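Local coordinates for protein beta-lactamase (PDB 6N1N) that probably hydrolyses beta-lactam antibiotics to substituted beta-amino acids, as a class D enzyme of the serine beta-lactamase type, at residues F61-V66 against E166-I171; S24-D29 against E41-R46; S131-K134 against I139-S142. All coordinates share one frame; numbering follows the deposited sequence. Where two conformers were deposited one is given.

Contact 1. Residues F61-V66 against E166-I171; sequences FLEEEV and EKTYKI
The carboxylate of Glu63 is the flat group that meets the other segment. Thr168 approaches its OE1 corner nearly along the C-O axis, not over a face. Thr168 OG1 donates to Glu63 OE1 at 2.8 Å. The Phe61 ring takes no part across the contact; within its own segment Val66 CG1 lies 4.0 Å above one face, displaced toward the rim. The contact is helix-to-helix packing. The last turn of helix 56-63, closed by a Schellman motif with Glu65 at positive phi, lies against the first turns of helix 166-175. Glu63 CG is anti to the backbone N (chi1 -166°), and a bend at chi2 (67°) carries the carboxylate across to Thr168. The two side chains cross at about a right angle. Ser165 N also bonds to Glu63 OE1, so two donors grip this oxygen at the start of the second helix. The helix end would probably favour the negative charge there. Ser165 OG bonds to Thr168 OG1 as well. Beside this polar point the packing is apolar. Leu62 CB passes 4.1 Å from Thr168 CG2. Farther along, the branch Leu62 CD1 touches Ile171 CG2 at 3.6 Å.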
# COMPACT_ATOMS: atom_id res chain seq x y z
N PHE A 61 14.43 -0.89 3.87
CA PHE A 61 15.07 -0.90 5.18
C PHE A 61 15.83 -2.21 5.43
O PHE A 61 16.97 -2.19 5.93
CB PHE A 61 14.03 -0.70 6.29
CG PHE A 61 13.64 0.74 6.55
CD1 PHE A 61 13.85 1.74 5.62
CD2 PHE A 61 13.03 1.07 7.74
CE1 PHE A 61 13.47 3.03 5.87
CE2 PHE A 61 12.66 2.37 8.01
CZ PHE A 61 12.89 3.35 7.08
N LEU A 62 15.24 -3.36 5.09
CA LEU A 62 15.92 -4.62 5.31
C LEU A 62 17.08 -4.80 4.36
O LEU A 62 18.17 -5.20 4.77
CB LEU A 62 14.93 -5.78 5.20
CG LEU A 62 13.92 -5.76 6.34
CD1 LEU A 62 12.71 -6.56 5.95
CD2 LEU A 62 14.53 -6.31 7.64
N GLU A 63 16.87 -4.53 3.07
CA GLU A 63 17.95 -4.76 2.10
C GLU A 63 19.15 -3.88 2.39
O GLU A 63 20.31 -4.31 2.22
CB GLU A 63 17.44 -4.54 0.68
CG GLU A 63 18.38 -5.09 -0.42
CD GLU A 63 18.48 -6.61 -0.42
OE1 GLU A 63 17.62 -7.26 0.20
OE2 GLU A 63 19.41 -7.14 -1.08
N GLU A 64 18.91 -2.64 2.81
CA GLU A 64 19.96 -1.68 3.13
C GLU A 64 20.47 -1.80 4.57
O GLU A 64 21.33 -1.00 4.97
CB GLU A 64 19.45 -0.25 2.90
CG GLU A 64 19.25 0.09 1.44
CD GLU A 64 20.54 -0.08 0.66
OE1 GLU A 64 21.54 0.53 1.05
OE2 GLU A 64 20.56 -0.85 -0.32
N GLU A 65 19.96 -2.75 5.34
CA GLU A 65 20.44 -3.04 6.69
C GLU A 65 20.16 -1.90 7.67
O GLU A 65 20.84 -1.78 8.70
CB GLU A 65 21.93 -3.40 6.67
CG GLU A 65 22.17 -4.63 5.83
CD GLU A 65 23.63 -4.98 5.69
OE1 GLU A 65 24.33 -5.02 6.71
OE2 GLU A 65 24.07 -5.19 4.54
N VAL A 66 19.13 -1.10 7.40
CA VAL A 66 18.68 -0.12 8.39
C VAL A 66 18.37 -0.81 9.70
O VAL A 66 18.72 -0.32 10.78
CB VAL A 66 17.47 0.66 7.84
CG1 VAL A 66 16.86 1.57 8.91
CG2 VAL A 66 17.88 1.47 6.64
N GLU A 166 16.70 -13.14 -0.21
CA GLU A 166 15.62 -14.03 0.21
C GLU A 166 15.05 -13.64 1.56
O GLU A 166 13.83 -13.71 1.77
CB GLU A 166 16.12 -15.48 0.25
CG GLU A 166 16.47 -16.06 -1.10
CD GLU A 166 17.13 -17.43 -0.98
OE1 GLU A 166 17.72 -17.90 -1.98
OE2 GLU A 166 17.05 -18.05 0.10
N LYS A 167 15.91 -13.22 2.48
CA LYS A 167 15.46 -12.83 3.82
C LYS A 167 14.60 -11.58 3.77
O LYS A 167 13.59 -11.48 4.48
CB LYS A 167 16.69 -12.61 4.71
CG LYS A 167 16.45 -11.93 6.06
CD LYS A 167 17.79 -11.62 6.77
CE LYS A 167 17.63 -10.91 8.12
NZ LYS A 167 17.12 -11.81 9.20
N THR A 168 14.96 -10.61 2.95
CA THR A 168 14.14 -9.41 2.81
C THR A 168 12.73 -9.74 2.35
O THR A 168 11.74 -9.26 2.92
CB THR A 168 14.81 -8.48 1.81
OG1 THR A 168 16.06 -8.06 2.37
CG2 THR A 168 13.96 -7.30 1.51
N TYR A 169 12.63 -10.53 1.29
CA TYR A 169 11.31 -10.94 0.82
C TYR A 169 10.55 -11.74 1.88
O TYR A 169 9.34 -11.54 2.07
CB TYR A 169 11.46 -11.80 -0.43
CG TYR A 169 11.68 -11.07 -1.72
CD1 TYR A 169 10.72 -10.23 -2.25
CD2 TYR A 169 12.85 -11.29 -2.47
CE1 TYR A 169 10.91 -9.58 -3.45
CE2 TYR A 169 13.06 -10.65 -3.69
CZ TYR A 169 12.09 -9.81 -4.18
OH TYR A 169 12.25 -9.17 -5.36
N LYS A 170 11.22 -12.67 2.55
CA LYS A 170 10.52 -13.54 3.49
C LYS A 170 9.94 -12.74 4.66
O LYS A 170 8.78 -12.94 5.05
CB LYS A 170 11.47 -14.63 4.02
CG LYS A 170 10.90 -15.53 5.14
CD LYS A 170 11.77 -16.79 5.32
CE LYS A 170 11.58 -17.48 6.67
NZ LYS A 170 10.34 -18.28 6.77
N ILE A 171 10.73 -11.81 5.20
CA ILE A 171 10.26 -10.98 6.31
C ILE A 171 9.12 -10.07 5.87
O ILE A 171 8.11 -9.96 6.57
CB ILE A 171 11.44 -10.17 6.89
CG1 ILE A 171 12.39 -11.09 7.67
CG2 ILE A 171 10.90 -9.06 7.75
CD1 ILE A 171 13.75 -10.46 7.94

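Contact 2. Residues S24-D29 against E41-R46; sequences SVTIYD and EDSKIR
Ser24 and Thr26 meet Asp42 and Ser43 through their side chains, with no backbone bond between the segments. The motif is a beta hairpin, strands 22-29 and 34-37, whose outgoing chain turns back over one face of the first strand. Ser24 and Thr26 are two residues apart and point to that same face. Helix 147-159 covers the face further on, where Ile151 touches Thr26.

One bond is between a hydroxyl and a carboxylate. Ser24 OG donates to Asp42 OD2 at 2.6 Å; the bond falls on the anti lone pair of OD2, away from the other oxygen. The Ser24 hydroxyl lies between its backbone N and carbonyl carbon (chi1 60°), which aims it out at the turn. Arg219 forms a long, weak ion pair with the same Asp42 oxygen.

The second bond joins two hydroxyls. Thr26 OG1 and Ser43 OG are 2.6 Å apart, and either could be the donor. Ser43 was modelled in two conformers, so this bond is certain only for the one described. Its OG also bonds to Asn39 O.

The turn is held by a side-chain bond, Asn39 OD1 accepting from Asp42 N, and by a backbone bond, Ile45 N to Asp42 O at 3.1 Å.

No apolar pair joins the segments. Carbons come close only through the two bonds, Ser24 CB lying 3.4 Å from Asp42 OD2.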
# COMPACT_ATOMS: atom_id res chain seq x y z
N SER A 24 -11.72 4.57 -7.21
CA SER A 24 -11.97 3.31 -7.88
C SER A 24 -11.34 2.17 -7.12
O SER A 24 -10.49 2.34 -6.23
CB SER A 24 -11.42 3.34 -9.30
OG SER A 24 -10.03 3.57 -9.27
N VAL A 25 -11.75 0.96 -7.52
CA VAL A 25 -11.13 -0.29 -7.13
C VAL A 25 -10.60 -0.95 -8.40
O VAL A 25 -11.31 -1.01 -9.41
CB VAL A 25 -12.12 -1.21 -6.41
CG1 VAL A 25 -13.35 -1.42 -7.22
CG2 VAL A 25 -11.48 -2.57 -6.11
N THR A 26 -9.36 -1.39 -8.34
CA THR A 26 -8.68 -2.12 -9.41
C THR A 26 -8.17 -3.42 -8.83
O THR A 26 -7.53 -3.42 -7.77
CB THR A 26 -7.52 -1.28 -9.99
OG1 THR A 26 -8.02 -0.02 -10.44
CG2 THR A 26 -6.83 -1.99 -11.15
N ILE A 27 -8.42 -4.54 -9.52
CA ILE A 27 -8.00 -5.86 -9.09
C ILE A 27 -7.37 -6.58 -10.27
O ILE A 27 -7.83 -6.44 -11.41
CB ILE A 27 -9.20 -6.64 -8.51
CG1 ILE A 27 -9.68 -6.00 -7.20
CG2 ILE A 27 -8.84 -8.11 -8.27
CD1 ILE A 27 -11.06 -6.43 -6.80
N TYR A 28 -6.31 -7.34 -10.00
CA TYR A 28 -5.68 -8.20 -10.99
C TYR A 28 -5.73 -9.64 -10.49
O TYR A 28 -5.17 -9.96 -9.44
CB TYR A 28 -4.25 -7.79 -11.25
CG TYR A 28 -3.55 -8.63 -12.31
CD1 TYR A 28 -3.87 -8.51 -13.64
CD2 TYR A 28 -2.57 -9.53 -11.95
CE1 TYR A 28 -3.23 -9.27 -14.60
CE2 TYR A 28 -1.91 -10.29 -12.89
CZ TYR A 28 -2.24 -10.16 -14.22
OH TYR A 28 -1.60 -10.91 -15.19
N ASP A 29 -6.42 -10.48 -11.26
CA ASP A 29 -6.49 -11.92 -11.08
C ASP A 29 -5.24 -12.53 -11.70
O ASP A 29 -5.06 -12.50 -12.92
CB ASP A 29 -7.80 -12.39 -11.72
CG ASP A 29 -7.95 -13.90 -11.77
OD1 ASP A 29 -6.95 -14.61 -11.70
OD2 ASP A 29 -9.11 -14.36 -11.93
N GLU A 41 -10.14 4.54 -16.26
CA GLU A 41 -9.34 5.74 -16.44
C GLU A 41 -8.76 6.23 -15.11
O GLU A 41 -7.65 6.76 -15.08
CB GLU A 41 -10.16 6.83 -17.12
CG GLU A 41 -10.65 6.44 -18.54
CD GLU A 41 -9.59 5.72 -19.39
OE1 GLU A 41 -8.40 6.10 -19.34
OE2 GLU A 41 -9.96 4.77 -20.12
N ASP A 42 -9.49 6.06 -14.00
CA ASP A 42 -8.96 6.47 -12.70
C ASP A 42 -7.73 5.65 -12.32
O ASP A 42 -6.85 6.14 -11.60
CB ASP A 42 -10.03 6.32 -11.61
CG ASP A 42 -9.61 6.91 -10.30
OD1 ASP A 42 -9.40 8.15 -10.26
OD2 ASP A 42 -9.46 6.15 -9.30
N SER A 43 -7.66 4.41 -12.78
CA SER A 43 -6.56 3.51 -12.44
C SER A 43 -5.22 3.98 -12.99
O SER A 43 -4.18 3.46 -12.56
CB SER A 43 -6.88 2.10 -12.96
OG SER A 43 -8.14 1.67 -12.46
N LYS A 44 -5.22 4.93 -13.93
CA LYS A 44 -3.99 5.46 -14.53
C LYS A 44 -3.52 6.75 -13.86
O LYS A 44 -2.44 7.25 -14.19
CB LYS A 44 -4.18 5.78 -16.02
CG LYS A 44 -5.11 4.86 -16.80
CD LYS A 44 -4.52 3.53 -17.14
CE LYS A 44 -5.57 2.70 -17.89
NZ LYS A 44 -5.10 1.36 -18.31
N ILE A 45 -4.30 7.31 -12.96
CA ILE A 45 -4.00 8.61 -12.37
C ILE A 45 -3.11 8.45 -11.14
O ILE A 45 -3.45 7.73 -10.19
CB ILE A 45 -5.31 9.34 -12.02
CG1 ILE A 45 -6.13 9.62 -13.29
CG2 ILE A 45 -5.03 10.63 -11.29
CD1 ILE A 45 -7.52 10.13 -13.02
N ARG A 46 -1.98 9.18 -11.14
CA ARG A 46 -1.04 9.11 -10.03
C ARG A 46 -1.43 10.05 -8.91
O ARG A 46 -1.84 11.20 -9.15
CB ARG A 46 0.37 9.47 -10.51
CG ARG A 46 0.99 8.43 -11.43
CD ARG A 46 2.37 8.85 -11.87
NE ARG A 46 3.07 7.82 -12.63
CZ ARG A 46 4.03 8.06 -13.51
NH1 ARG A 46 4.43 9.30 -13.79
NH2 ARG A 46 4.61 7.05 -14.13

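Contact 3. Residues S131-K134 against I139-S142; sequences SEKK and IDRS
Lys133 folds over Asp140, and every carbon of its side chain beyond CA passes the same oxygen. Lys133 CB starts 3.7 Å from Asp140 OD2. CG stays at a similar range. The next carbon, Lys133 CD, comes closest of the carbons, 3.1 Å from Asp140 OD2, which is tight. CE follows, also beside OD2 and near Asp140 CB. The chain bends at chi3 (-145°) and chi4 (112°), and these bends curl the tip back to the carboxylate. At the tip, Lys133 NZ forms a salt bridge with Asp140 OD2 at 2.7 Å. The ammonium comes from above the carboxylate plane, 46° out of it.

Ser131 reaches the same oxygen by another route. Its OG donates to Asp140 OD2 at 2.6 Å, on the syn lone pair of OD2, the side of the other oxygen. Ser131 OG also accepts from Lys133 N at 3.1 Å, which makes an ST turn. Lys133 is also the centre of an inverse gamma turn.

The other carboxylate oxygen serves its own segment. Ser142 N donates to Asp140 OD1 at 2.9 Å, an Asx turn. Ser142 OG donates to Asp140 OD1 at 2.6 Å, on the syn lone pair of OD1. Ser142 OG also packs against Ser131 CB at 3.6 Å.

The contact draws together two parts of the surface loop between helices 113-122 and 147-159. Two donors grip each oxygen of Asp140. This fixes the rotation of the carboxylate and, with the lysine charge beside it, probably favours the ionised form.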
# COMPACT_ATOMS: atom_id res chain seq x y z
N SER A 131 11.70 14.51 -3.51
CA SER A 131 11.91 15.92 -3.23
C SER A 131 13.17 16.12 -2.39
O SER A 131 13.93 15.19 -2.12
CB SER A 131 10.71 16.51 -2.51
OG SER A 131 10.61 15.89 -1.23
N GLU A 132 13.39 17.36 -1.93
CA GLU A 132 14.48 17.61 -1.00
C GLU A 132 14.16 17.11 0.40
O GLU A 132 15.06 17.08 1.25
CB GLU A 132 14.81 19.11 -0.98
CG GLU A 132 13.89 20.00 -0.15
CD GLU A 132 12.49 20.17 -0.71
OE1 GLU A 132 12.16 19.61 -1.78
OE2 GLU A 132 11.71 20.88 -0.05
N LYS A 133 12.91 16.71 0.64
CA LYS A 133 12.46 16.22 1.95
C LYS A 133 12.70 14.71 1.94
O LYS A 133 11.79 13.90 1.73
CB LYS A 133 10.99 16.55 2.20
CG LYS A 133 10.59 18.02 2.09
CD LYS A 133 9.06 18.17 2.06
CE LYS A 133 8.59 19.33 1.17
NZ LYS A 133 7.84 18.88 -0.06
N LYS A 134 13.95 14.33 2.10
CA LYS A 134 14.30 12.97 1.70
C LYS A 134 13.89 11.94 2.75
O LYS A 134 14.02 10.75 2.49
CB LYS A 134 15.80 12.88 1.38
CG LYS A 134 16.74 12.58 2.52
CD LYS A 134 17.68 11.46 2.09
CE LYS A 134 18.77 11.23 3.11
NZ LYS A 134 18.20 10.67 4.36
N ILE A 139 4.95 11.43 1.53
CA ILE A 139 3.78 12.11 2.08
C ILE A 139 3.69 13.58 1.67
O ILE A 139 2.72 14.24 2.04
CB ILE A 139 3.72 12.00 3.62
CG1 ILE A 139 5.01 12.49 4.27
CG2 ILE A 139 3.48 10.57 4.07
CD1 ILE A 139 4.92 12.61 5.79
N ASP A 140 4.64 14.10 0.89
CA ASP A 140 4.67 15.53 0.57
C ASP A 140 4.18 15.88 -0.84
O ASP A 140 4.30 17.04 -1.25
CB ASP A 140 6.07 16.08 0.80
CG ASP A 140 7.09 15.65 -0.26
OD1 ASP A 140 6.79 14.79 -1.11
OD2 ASP A 140 8.20 16.22 -0.23
N ARG A 141 3.63 14.91 -1.57
CA ARG A 141 3.06 15.06 -2.91
C ARG A 141 4.12 15.08 -4.02
O ARG A 141 3.76 15.22 -5.21
CB ARG A 141 2.16 16.31 -3.01
CG ARG A 141 1.21 16.43 -1.82
CD ARG A 141 0.13 17.50 -1.99
NE ARG A 141 0.67 18.84 -2.18
CZ ARG A 141 1.22 19.59 -1.23
NH1 ARG A 141 1.34 19.12 0.01
NH2 ARG A 141 1.66 20.81 -1.52
N SER A 142 5.40 14.91 -3.70
CA SER A 142 6.42 14.81 -4.74
C SER A 142 6.28 13.48 -5.44
O SER A 142 5.93 13.41 -6.64
CB SER A 142 7.82 15.00 -4.16
OG SER A 142 8.17 14.04 -3.18

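Overall arrangement
The three contacts lie in different parts of one chain and do not touch. Contacts 1 and 2 have centres 28 Å apart, with nearest atoms about 16 Å apart, and sit on opposite sides of the chain's centre. Contact 3 has its centre 24 Å from each of the others, and its nearest atoms are about 8 Å from both. In sequence, contact 2 closes before contact 1 opens, and contact 3 falls between the two segments of contact 1. None lies at the predicted acylation residue Ser51 or at Lys54, which is carboxylated in the crystal. Helix 56-63, whose end lies in contact 1, begins just after Ser51 and Lys54 in the sequence.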